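Local coordinates for absent in melanoma 1 protein (Homo sapiens, PDB 3CW3) that may suppress malignant melanoma, possibly through interactions with the cytoskeleton, and is seen here as one of its beta/gamma-crystallin domains, at residues I56-E60 and G61-L65. Sequence-based numbering, arbitrary orientation.
Sequences IPLEE and GELEL
Glu59 and Gly61 meet through planar peptide groups, whose carbonyl oxygens take the same water. The water oxygen donates to Glu59 O at 2.9 Å. The bond from the water oxygen to Gly61 O is weak, at 3.1 Å. Glu59 O also approaches Gly61 N at 3.2 Å, but the angle is too poor for a hydrogen bond. No direct hydrogen bond joins 56-60 to 61-65. Across the side chains, the contacts are between aliphatic branches. Leu58 and Leu63 cross at about a right angle, and their CD2 methyls meet at 3.8 Å. In Leu63, chi1 177° sets CG anti to the backbone N, and chi2 65° then extends CD2 anti to CA, toward Leu58. Ile56 and Leu65 approach tip to tip, CD1 to CD1, at 4.1 Å. Ile56 CG2 lies farther from Leu63 CD2, at 4.5 Å.

This links the two sheets of a beta/gamma-crystallin domain, within its second Greek key. Strand 55-58 pairs with 42-46, and strand 61-66 with 33-40. The chain changes sheet between Leu58 and Gly61, and the strand segments run 151° apart. Gly61 starts strand 61-66 with a positive phi. Leu58 also touches Ile36 and Val38 of the facing sheet, and Leu65 touches Leu45. A glycerol, probably from the crystallisation liquor, lies beside Leu65.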
loop_
_atom_site.group_PDB
_atom_site.type_symbol
_atom_site.label_atom_id
_atom_site.label_comp_id
_atom_site.label_asym_id
_atom_site.label_seq_id
_atom_site.Cartn_x
_atom_site.Cartn_y
_atom_site.Cartn_z
ATOM N N ILE A 56 1.967 -3.604 -6.472
ATOM C CA ILE A 56 3.231 -3.089 -5.976
ATOM C C ILE A 56 3.893 -4.203 -5.186
ATOM O O ILE A 56 3.440 -4.554 -4.096
ATOM C CB ILE A 56 3.050 -1.886 -5.032
ATOM C CG1 ILE A 56 2.373 -0.728 -5.768
ATOM C CG2 ILE A 56 4.409 -1.449 -4.497
ATOM C CD1 ILE A 56 2.134 0.482 -4.883
ATOM N N PRO A 57 4.961 -4.794 -5.736
ATOM C CA PRO A 57 5.656 -5.871 -5.030
ATOM C C PRO A 57 6.519 -5.244 -3.944
ATOM O O PRO A 57 7.095 -4.172 -4.144
ATOM C CB PRO A 57 6.474 -6.526 -6.134
ATOM C CG PRO A 57 6.859 -5.347 -6.986
ATOM C CD PRO A 57 5.572 -4.537 -7.052
ATOM N N LEU A 58 6.608 -5.907 -2.797
ATOM C CA LEU A 58 7.386 -5.380 -1.688
ATOM C C LEU A 58 8.203 -6.428 -0.953
ATOM O O LEU A 58 7.748 -7.551 -0.737
ATOM C CB LEU A 58 6.461 -4.701 -0.673
ATOM C CG LEU A 58 5.717 -3.441 -1.115
ATOM C CD1 LEU A 58 4.745 -3.018 -0.021
ATOM C CD2 LEU A 58 6.719 -2.338 -1.405
ATOM N N GLU A 59 9.417 -6.042 -0.576
ATOM C CA GLU A 59 10.298 -6.900 0.196
ATOM C C GLU A 59 10.637 -6.101 1.454
ATOM O O GLU A 59 10.203 -4.955 1.600
ATOM C CB GLU A 59 11.563 -7.250 -0.596
ATOM C CG GLU A 59 11.268 -8.050 -1.859
ATOM C CD GLU A 59 12.518 -8.567 -2.545
ATOM O OE1 GLU A 59 13.575 -7.909 -2.440
ATOM O OE2 GLU A 59 12.437 -9.625 -3.205
ATOM N N GLU A 60 11.397 -6.701 2.361
ATOM C CA GLU A 60 11.764 -6.039 3.608
ATOM C C GLU A 60 12.196 -4.586 3.417
ATOM O O GLU A 60 13.038 -4.277 2.572
ATOM C CB GLU A 60 12.879 -6.831 4.299
ATOM C CG GLU A 60 13.309 -6.268 5.635
ATOM C CD GLU A 60 14.355 -7.138 6.312
ATOM O OE1 GLU A 60 14.862 -6.745 7.382
ATOM O OE2 GLU A 60 14.661 -8.221 5.771
ATOM N N GLY A 61 11.610 -3.693 4.206
ATOM C CA GLY A 61 11.955 -2.290 4.098
ATOM C C GLY A 61 10.774 -1.364 4.288
ATOM O O GLY A 61 9.657 -1.815 4.540
ATOM N N GLU A 62 11.020 -0.065 4.162
ATOM C CA GLU A 62 9.972 0.935 4.332
ATOM C C GLU A 62 9.681 1.703 3.058
ATOM O O GLU A 62 10.591 2.051 2.303
ATOM C CB GLU A 62 10.363 1.930 5.423
ATOM C CG GLU A 62 10.087 1.457 6.830
ATOM C CD GLU A 62 10.662 2.398 7.871
ATOM O OE1 GLU A 62 10.655 3.627 7.631
ATOM O OE2 GLU A 62 11.109 1.907 8.932
ATOM N N LEU A 63 8.400 1.969 2.829
ATOM C CA LEU A 63 7.975 2.716 1.655
ATOM C C LEU A 63 6.880 3.697 2.035
ATOM O O LEU A 63 5.834 3.310 2.557
ATOM C CB LEU A 63 7.450 1.771 0.571
ATOM C CG LEU A 63 6.903 2.447 -0.697
ATOM C CD1 LEU A 63 8.018 3.173 -1.433
ATOM C CD2 LEU A 63 6.283 1.399 -1.598
ATOM N N GLU A 64 7.127 4.977 1.790
ATOM C CA GLU A 64 6.125 5.985 2.083
ATOM C C GLU A 64 5.237 6.009 0.850
ATOM O O GLU A 64 5.627 6.527 -0.196
ATOM C CB GLU A 64 6.777 7.350 2.303
ATOM C CG GLU A 64 5.794 8.445 2.671
ATOM C CD GLU A 64 6.487 9.730 3.082
ATOM O OE1 GLU A 64 7.188 9.726 4.117
ATOM O OE2 GLU A 64 6.333 10.743 2.367
ATOM N N LEU A 65 4.052 5.423 0.968
ATOM C CA LEU A 65 3.126 5.358 -0.152
ATOM C C LEU A 65 2.183 6.545 -0.206
ATOM O O LEU A 65 1.704 7.025 0.821
ATOM C CB LEU A 65 2.299 4.070 -0.091
ATOM C CG LEU A 65 2.311 3.190 -1.342
ATOM C CD1 LEU A 65 1.188 2.174 -1.244
ATOM C CD2 LEU A 65 2.148 4.036 -2.588
HETATM O O HOH W 1 8.878 -2.334 1.588
#